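Local coordinates for protein polyketide synthase PksL (Bacillus subtilis, PDB 5E1V) that probably dehydrates beta-hydroxyacyl intermediates during bacillaene assembly, through the dehydratase domain of a trans-AT polyketide synthase split module, at residues Val198-Gly210 with Ile237-Val251. Sequence-based numbering, arbitrary orientation.
Sequences VGANHLLTSLLKG and IKRSSVRREKELIYV
Arg244 leaves its backbone N behind, CG on the far side (chi1 -179°), and then bends at chi3, which carries NE to the carbonyl of Leu207. The bond from Arg244 NE to Leu207 O is short, 2.7 Å, and fairly straight at 159°; the oxygen lies at the guanidinium edge. Arg244 NH1 reaches back to Lys246 O in the Glu245-Leu248 turn, a 3.1 Å bond in the guanidinium plane, and these two bonds fix how the group is turned. The Lys209 side chain crosses that of Arg244 at about a right angle, its CD 3.6 Å from Arg244 NH2. Replacing Arg244 by an alanine would take away the one hydrogen bond between the segments, and is likely to leave Leu207 O and Lys246 O without this donor and the end of the short helix less firmly tied to the hairpin. Further in, Ile249 carries CG1 between its backbone N and carbonyl carbon (chi1 58°), which puts CD1 against Leu204 CD1 at 3.3 Å, a tight fit. The same Leu204 methyl also touches Val251 CG1, so one branch spans two inward-facing residues of strand 248-256. Helix 190-203 and the short helix 205-208 lie against antiparallel strands 232-245 and 248-256, consistent with the double-hotdog fold of polyketide synthase dehydratases, in which a helix packs against a curved antiparallel sheet. On the first of these strands Ile237 pushes CD1 close to the helix backbone, 3.4 Å from Ala200 N. Leu203 splits its methyls, CD2 meeting Ile237 CG2 at 3.6 Å while CD1 rests beside Arg239 NH1 at 3.5 Å; Arg239 NE is hydrogen-bonded to Glu166 O.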
ATOM      1  N   VAL A 198       5.557   0.471   6.449  1.00 21.66           N
ATOM      2  CA  VAL A 198       6.543  -0.041   7.445  1.00 24.77           C
ATOM      3  C   VAL A 198       7.298   1.156   8.120  1.00 22.98           C
ATOM      4  O   VAL A 198       7.474   1.171   9.357  1.00 24.37           O
ATOM      5  CB  VAL A 198       7.482  -1.056   6.804  1.00 22.60           C
ATOM      6  CG1 VAL A 198       8.601  -1.482   7.738  1.00 23.27           C
ATOM      7  CG2 VAL A 198       6.676  -2.313   6.469  1.00 26.32           C
ATOM      8  N   GLY A 199       7.659   2.162   7.328  1.00 23.35           N
ATOM      9  CA  GLY A 199       8.229   3.401   7.868  1.00 26.10           C
ATOM     10  C   GLY A 199       7.307   4.117   8.834  1.00 29.74           C
ATOM     11  O   GLY A 199       7.698   4.450   9.968  1.00 32.53           O
ATOM     12  N   ALA A 200       6.050   4.303   8.420  1.00 27.46           N
ATOM     13  CA  ALA A 200       4.994   4.833   9.301  1.00 27.93           C
ATOM     14  C   ALA A 200       4.830   4.096  10.617  1.00 28.63           C
ATOM     15  O   ALA A 200       4.660   4.709  11.663  1.00 29.20           O
ATOM     16  CB  ALA A 200       3.673   4.812   8.598  1.00 25.70           C
ATOM     17  N   ASN A 201       4.857   2.783  10.554  1.00 27.61           N
ATOM     18  CA  ASN A 201       4.718   1.980  11.731  1.00 29.93           C
ATOM     19  C   ASN A 201       5.970   2.174  12.625  1.00 32.61           C
ATOM     20  O   ASN A 201       5.851   2.154  13.853  1.00 33.50           O
ATOM     21  CB  ASN A 201       4.440   0.525  11.385  1.00 30.75           C
ATOM     22  CG  ASN A 201       3.940  -0.279  12.571  1.00 37.48           C
ATOM     23  OD1 ASN A 201       2.746  -0.660  12.650  1.00 37.51           O
ATOM     24  ND2 ASN A 201       4.846  -0.537  13.524  1.00 38.56           N
ATOM     25  N   HIS A 202       7.123   2.421  12.027  1.00 29.99           N
ATOM     26  CA  HIS A 202       8.324   2.706  12.841  1.00 35.31           C
ATOM     27  C   HIS A 202       8.230   4.053  13.591  1.00 37.67           C
ATOM     28  O   HIS A 202       8.791   4.193  14.688  1.00 42.14           O
ATOM     29  CB  HIS A 202       9.598   2.669  12.011  1.00 35.77           C
ATOM     30  CG  HIS A 202      10.782   3.252  12.712  1.00 38.54           C
ATOM     31  ND1 HIS A 202      11.555   2.525  13.596  1.00 41.41           N
ATOM     32  CD2 HIS A 202      11.309   4.497  12.685  1.00 41.39           C
ATOM     33  CE1 HIS A 202      12.513   3.298  14.073  1.00 41.02           C
ATOM     34  NE2 HIS A 202      12.392   4.499  13.531  1.00 43.20           N
ATOM     35  N   LEU A 203       7.528   5.029  13.020  1.00 35.30           N
ATOM     36  CA  LEU A 203       7.310   6.328  13.682  1.00 35.22           C
ATOM     37  C   LEU A 203       6.241   6.223  14.771  1.00 38.93           C
ATOM     38  O   LEU A 203       6.243   6.978  15.755  1.00 36.25           O
ATOM     39  CB  LEU A 203       6.895   7.378  12.636  1.00 33.52           C
ATOM     40  CG  LEU A 203       6.522   8.787  13.103  1.00 34.43           C
ATOM     41  CD1 LEU A 203       7.647   9.465  13.915  1.00 31.94           C
ATOM     42  CD2 LEU A 203       6.113   9.650  11.932  1.00 31.81           C
ATOM     43  N   LEU A 204       5.350   5.252  14.620  1.00 33.51           N
ATOM     44  CA  LEU A 204       4.315   5.013  15.604  1.00 35.18           C
ATOM     45  C   LEU A 204       4.779   4.306  16.858  1.00 34.55           C
ATOM     46  O   LEU A 204       4.012   4.194  17.826  1.00 36.31           O
ATOM     47  CB  LEU A 204       3.222   4.165  14.981  1.00 34.10           C
ATOM     48  CG  LEU A 204       2.105   4.996  14.415  1.00 34.65           C
ATOM     49  CD1 LEU A 204       1.193   4.151  13.527  1.00 37.62           C
ATOM     50  CD2 LEU A 204       1.326   5.613  15.566  1.00 40.37           C
ATOM     51  N   THR A 205       6.004   3.796  16.825  1.00 32.30           N
ATOM     52  CA  THR A 205       6.510   2.934  17.910  1.00 38.75           C
ATOM     53  C   THR A 205       6.229   3.486  19.322  1.00 39.93           C
ATOM     54  O   THR A 205       5.540   2.824  20.094  1.00 41.65           O
ATOM     55  CB  THR A 205       8.015   2.690  17.767  1.00 36.02           C
ATOM     56  OG1 THR A 205       8.665   3.959  17.668  1.00 46.96           O
ATOM     57  CG2 THR A 205       8.314   1.879  16.522  1.00 35.94           C
ATOM     58  N   SER A 206       6.677   4.709  19.638  1.00 41.94           N
ATOM     59  CA  SER A 206       6.417   5.262  21.002  1.00 42.74           C
ATOM     60  C   SER A 206       4.930   5.207  21.394  1.00 44.75           C
ATOM     61  O   SER A 206       4.589   4.770  22.513  1.00 41.80           O
ATOM     62  CB  SER A 206       6.976   6.678  21.187  1.00 43.96           C
ATOM     63  OG  SER A 206       6.598   7.577  20.169  1.00 45.79           O
ATOM     64  N   LEU A 207       4.038   5.602  20.466  1.00 40.38           N
ATOM     65  CA  LEU A 207       2.606   5.575  20.735  1.00 36.83           C
ATOM     66  C   LEU A 207       2.032   4.159  20.880  1.00 35.19           C
ATOM     67  O   LEU A 207       0.882   4.004  21.313  1.00 32.46           O
ATOM     68  CB  LEU A 207       1.818   6.306  19.644  1.00 41.08           C
ATOM     69  CG  LEU A 207       2.312   7.651  19.122  1.00 42.34           C
ATOM     70  CD1 LEU A 207       1.164   8.374  18.433  1.00 44.13           C
ATOM     71  CD2 LEU A 207       2.878   8.513  20.241  1.00 45.25           C
ATOM     72  N   LEU A 208       2.805   3.149  20.480  1.00 34.98           N
ATOM     73  CA  LEU A 208       2.398   1.746  20.582  1.00 39.02           C
ATOM     74  C   LEU A 208       2.510   1.139  21.983  1.00 39.12           C
ATOM     75  O   LEU A 208       1.905   0.107  22.245  1.00 34.42           O
ATOM     76  CB  LEU A 208       3.185   0.869  19.597  1.00 38.62           C
ATOM     77  CG  LEU A 208       2.986   1.196  18.107  1.00 38.77           C
ATOM     78  CD1 LEU A 208       3.557   0.079  17.244  1.00 35.86           C
ATOM     79  CD2 LEU A 208       1.525   1.465  17.756  1.00 36.12           C
ATOM     80  N   LYS A 209       3.274   1.791  22.863  1.00 45.29           N
ATOM     81  CA  LYS A 209       3.423   1.359  24.269  1.00 44.65           C
ATOM     82  C   LYS A 209       3.779  -0.115  24.344  1.00 41.56           C
ATOM     83  O   LYS A 209       3.088  -0.902  25.016  1.00 40.79           O
ATOM     84  CB  LYS A 209       2.151   1.653  25.054  1.00 44.27           C
ATOM     85  CG  LYS A 209       1.847   3.150  25.150  1.00 47.38           C
ATOM     86  CD  LYS A 209       0.484   3.419  25.781  1.00 48.95           C
ATOM     87  CE  LYS A 209       0.519   4.505  26.867  1.00 49.64           C
ATOM     88  NZ  LYS A 209       1.033   3.981  28.156  1.00 47.44           N
ATOM     89  N   GLY A 210       4.853  -0.458  23.627  1.00 38.59           N
ATOM     90  CA  GLY A 210       5.400  -1.821  23.545  1.00 38.80           C
ATOM     91  C   GLY A 210       4.559  -2.942  22.934  1.00 37.21           C
ATOM     92  O   GLY A 210       4.914  -4.129  23.011  1.00 39.28           O
ATOM     93  N   ILE A 237       6.120  11.318   6.605  1.00 22.84           N
ATOM     94  CA  ILE A 237       5.058  11.099   7.506  1.00 26.36           C
ATOM     95  C   ILE A 237       5.263  12.119   8.626  1.00 29.55           C
ATOM     96  O   ILE A 237       6.319  12.109   9.283  1.00 26.48           O
ATOM     97  CB  ILE A 237       5.092   9.670   8.068  1.00 27.60           C
ATOM     98  CG1 ILE A 237       5.047   8.665   6.890  1.00 29.17           C
ATOM     99  CG2 ILE A 237       3.921   9.474   9.023  1.00 26.89           C
ATOM    100  CD1 ILE A 237       5.776   7.391   7.105  1.00 30.05           C
ATOM    101  N   LYS A 238       4.259  12.961   8.823  1.00 28.22           N
ATOM    102  CA  LYS A 238       4.287  13.969   9.878  1.00 29.35           C
ATOM    103  C   LYS A 238       3.716  13.430  11.161  1.00 27.61           C
ATOM    104  O   LYS A 238       2.638  12.764  11.202  1.00 25.80           O
ATOM    105  CB  LYS A 238       3.508  15.218   9.440  1.00 28.85           C
ATOM    106  CG  LYS A 238       4.017  15.958   8.210  1.00 31.33           C
ATOM    107  CD  LYS A 238       3.323  17.332   8.153  1.00 31.37           C
ATOM    108  CE  LYS A 238       3.268  17.952   6.770  1.00 30.70           C
ATOM    109  NZ  LYS A 238       2.289  17.273   5.850  1.00 32.43           N
ATOM    110  N   ARG A 239       4.395  13.725  12.285  1.00 28.39           N
ATOM    111  CA  ARG A 239       3.893  13.216  13.573  1.00 29.31           C
ATOM    112  C   ARG A 239       2.465  13.687  13.817  1.00 29.56           C
ATOM    113  O   ARG A 239       1.652  12.972  14.424  1.00 33.02           O
ATOM    114  CB  ARG A 239       4.822  13.654  14.758  1.00 33.12           C
ATOM    115  CG  ARG A 239       4.571  12.912  16.070  1.00 33.39           C
ATOM    116  CD  ARG A 239       5.482  13.438  17.166  1.00 36.01           C
ATOM    117  NE  ARG A 239       6.883  13.418  16.782  1.00 37.32           N
ATOM    118  CZ  ARG A 239       7.652  12.330  16.704  1.00 40.96           C
ATOM    119  NH1 ARG A 239       7.172  11.114  16.967  1.00 38.54           N
ATOM    120  NH2 ARG A 239       8.922  12.456  16.321  1.00 43.36           N
ATOM    121  N   SER A 240       2.135  14.885  13.335  1.00 33.87           N
ATOM    122  CA  SER A 240       0.797  15.449  13.562  1.00 36.97           C
ATOM    123  C   SER A 240      -0.319  14.627  12.905  1.00 37.40           C
ATOM    124  O   SER A 240      -1.485  14.752  13.293  1.00 35.46           O
ATOM    125  CB  SER A 240       0.721  16.897  13.078  1.00 34.63           C
ATOM    126  OG  SER A 240       1.022  17.006  11.701  1.00 30.69           O
ATOM    127  N   SER A 241       0.054  13.810  11.907  1.00 37.12           N
ATOM    128  CA  SER A 241      -0.874  12.928  11.191  1.00 34.62           C
ATOM    129  C   SER A 241      -1.030  11.537  11.841  1.00 35.73           C
ATOM    130  O   SER A 241      -2.000  10.802  11.567  1.00 36.25           O
ATOM    131  CB  SER A 241      -0.401  12.745   9.741  1.00 34.15           C
ATOM    132  OG  SER A 241       0.656  11.801   9.646  1.00 32.24           O
ATOM    133  N   VAL A 242      -0.076  11.152  12.680  1.00 31.88           N
ATOM    134  CA  VAL A 242      -0.054   9.794  13.178  1.00 32.08           C
ATOM    135  C   VAL A 242      -0.699   9.797  14.531  1.00 38.88           C
ATOM    136  O   VAL A 242      -0.428  10.683  15.349  1.00 39.26           O
ATOM    137  CB  VAL A 242       1.371   9.218  13.236  1.00 33.13           C
ATOM    138  CG1 VAL A 242       2.046   9.313  11.859  1.00 29.93           C
ATOM    139  CG2 VAL A 242       2.238   9.934  14.276  1.00 36.92           C
ATOM    140  N   ARG A 243      -1.572   8.835  14.773  1.00 37.26           N
ATOM    141  CA  ARG A 243      -2.139   8.704  16.075  1.00 38.03           C
ATOM    142  C   ARG A 243      -2.505   7.252  16.323  1.00 37.22           C
ATOM    143  O   ARG A 243      -2.577   6.462  15.381  1.00 38.48           O
ATOM    144  CB  ARG A 243      -3.303   9.690  16.243  1.00 41.34           C
ATOM    145  CG  ARG A 243      -4.675   9.178  15.853  1.00 40.60           C
ATOM    146  CD  ARG A 243      -5.658  10.325  15.721  1.00 43.19           C
ATOM    147  NE  ARG A 243      -6.608  10.111  14.621  1.00 44.69           N
ATOM    148  CZ  ARG A 243      -6.287  10.196  13.330  1.00 49.40           C
ATOM    149  NH1 ARG A 243      -5.040  10.492  12.955  1.00 56.62           N
ATOM    150  NH2 ARG A 243      -7.206   9.987  12.392  1.00 48.62           N
ATOM    151  N   ARG A 244      -2.642   6.876  17.590  1.00 30.56           N
ATOM    152  CA  ARG A 244      -3.304   5.599  17.986  1.00 32.35           C
ATOM    153  C   ARG A 244      -4.534   5.804  18.854  1.00 35.28           C
ATOM    154  O   ARG A 244      -4.474   6.537  19.844  1.00 31.95           O
ATOM    155  CB  ARG A 244      -2.336   4.677  18.726  1.00 31.82           C
ATOM    156  CG  ARG A 244      -2.954   3.324  19.149  1.00 31.56           C
ATOM    157  CD  ARG A 244      -1.945   2.479  19.923  1.00 33.42           C
ATOM    158  NE  ARG A 244      -1.692   3.075  21.239  1.00 32.06           N
ATOM    159  CZ  ARG A 244      -2.522   2.954  22.278  1.00 32.42           C
ATOM    160  NH1 ARG A 244      -3.628   2.224  22.194  1.00 34.81           N
ATOM    161  NH2 ARG A 244      -2.230   3.559  23.430  1.00 36.32           N
ATOM    162  N   GLU A 245      -5.634   5.149  18.483  1.00 33.70           N
ATOM    163  CA  GLU A 245      -6.856   5.095  19.271  1.00 36.45           C
ATOM    164  C   GLU A 245      -7.211   3.627  19.507  1.00 37.50           C
ATOM    165  O   GLU A 245      -7.673   2.928  18.594  1.00 37.92           O
ATOM    166  CB  GLU A 245      -7.996   5.850  18.572  1.00 39.81           C
ATOM    167  CG  GLU A 245      -7.668   7.333  18.353  1.00 46.66           C
ATOM    168  CD  GLU A 245      -8.689   8.091  17.501  1.00 51.95           C
ATOM    169  OE1 GLU A 245      -9.879   7.735  17.527  1.00 55.06           O
ATOM    170  OE2 GLU A 245      -8.286   9.058  16.807  1.00 62.47           O
ATOM    171  N   LYS A 246      -6.955   3.172  20.740  1.00 34.16           N
ATOM    172  CA  LYS A 246      -7.098   1.783  21.175  1.00 34.05           C
ATOM    173  C   LYS A 246      -6.471   0.744  20.212  1.00 33.89           C
ATOM    174  O   LYS A 246      -5.245   0.622  20.111  1.00 33.97           O
ATOM    175  CB  LYS A 246      -8.578   1.477  21.463  1.00 37.62           C
ATOM    176  CG  LYS A 246      -9.167   2.332  22.592  1.00 42.38           C
ATOM    177  CD  LYS A 246     -10.384   1.681  23.237  1.00 43.57           C
ATOM    178  CE  LYS A 246     -10.352   1.842  24.757  1.00 50.32           C
ATOM    179  NZ  LYS A 246     -10.304   3.274  25.162  1.00 52.35           N
ATOM    180  N   GLU A 247      -7.356   0.068  19.500  1.00 31.61           N
ATOM    181  CA  GLU A 247      -7.122  -0.994  18.502  1.00 35.51           C
ATOM    182  C   GLU A 247      -6.708  -0.479  17.088  1.00 35.15           C
ATOM    183  O   GLU A 247      -6.330  -1.308  16.205  1.00 32.93           O
ATOM    184  CB  GLU A 247      -8.491  -1.686  18.352  1.00 40.48           C
ATOM    185  CG  GLU A 247      -8.516  -3.178  18.163  1.00 45.36           C
ATOM    186  CD  GLU A 247      -8.398  -4.003  19.441  1.00 45.11           C
ATOM    187  OE1 GLU A 247      -7.476  -3.746  20.260  1.00 45.69           O
ATOM    188  OE2 GLU A 247      -9.209  -4.957  19.577  1.00 45.58           O
ATOM    189  N   LEU A 248      -6.792   0.849  16.880  1.00 28.36           N
ATOM    190  CA  LEU A 248      -6.598   1.475  15.545  1.00 30.72           C
ATOM    191  C   LEU A 248      -5.523   2.492  15.503  1.00 31.22           C
ATOM    192  O   LEU A 248      -5.419   3.324  16.427  1.00 30.24           O
ATOM    193  CB  LEU A 248      -7.856   2.180  15.077  1.00 31.10           C
ATOM    194  CG  LEU A 248      -9.047   1.258  15.043  1.00 29.34           C
ATOM    195  CD1 LEU A 248     -10.321   2.058  14.883  1.00 29.87           C
ATOM    196  CD2 LEU A 248      -8.952   0.175  13.960  1.00 31.67           C
ATOM    197  N   ILE A 249      -4.719   2.450  14.427  1.00 26.80           N
ATOM    198  CA  ILE A 249      -3.667   3.439  14.177  1.00 24.78           C
ATOM    199  C   ILE A 249      -3.990   4.098  12.860  1.00 29.05           C
ATOM    200  O   ILE A 249      -4.635   3.456  11.995  1.00 21.61           O
ATOM    201  CB  ILE A 249      -2.243   2.854  14.152  1.00 30.77           C
ATOM    202  CG1 ILE A 249      -2.079   1.755  13.080  1.00 28.69           C
ATOM    203  CG2 ILE A 249      -1.897   2.271  15.521  1.00 27.08           C
ATOM    204  CD1 ILE A 249      -0.644   1.488  12.674  1.00 29.91           C
ATOM    205  N   TYR A 250      -3.560   5.361  12.743  1.00 27.10           N
ATOM    206  CA  TYR A 250      -3.844   6.231  11.617  1.00 29.53           C
ATOM    207  C   TYR A 250      -2.587   6.952  11.261  1.00 29.10           C
ATOM    208  O   TYR A 250      -1.833   7.370  12.142  1.00 28.69           O
ATOM    209  CB  TYR A 250      -4.892   7.309  11.982  1.00 28.07           C
ATOM    210  CG  TYR A 250      -6.206   6.826  12.575  1.00 31.27           C
ATOM    211  CD1 TYR A 250      -6.286   6.427  13.917  1.00 31.93           C
ATOM    212  CD2 TYR A 250      -7.378   6.827  11.834  1.00 31.80           C
ATOM    213  CE1 TYR A 250      -7.485   5.988  14.457  1.00 30.97           C
ATOM    214  CE2 TYR A 250      -8.582   6.413  12.379  1.00 34.31           C
ATOM    215  CZ  TYR A 250      -8.612   6.006  13.703  1.00 32.44           C
ATOM    216  OH  TYR A 250      -9.778   5.618  14.253  1.00 36.53           O
ATOM    217  N   VAL A 251      -2.306   7.092   9.965  1.00 24.71           N
ATOM    218  CA  VAL A 251      -1.177   7.843   9.504  1.00 23.42           C
ATOM    219  C   VAL A 251      -1.550   8.431   8.135  1.00 24.30           C
ATOM    220  O   VAL A 251      -2.475   7.968   7.504  1.00 20.02           O
ATOM    221  CB  VAL A 251       0.068   6.978   9.274  1.00 23.63           C
ATOM    222  CG1 VAL A 251       0.510   6.355  10.578  1.00 26.22           C
ATOM    223  CG2 VAL A 251      -0.243   5.843   8.296  1.00 26.53           C
TER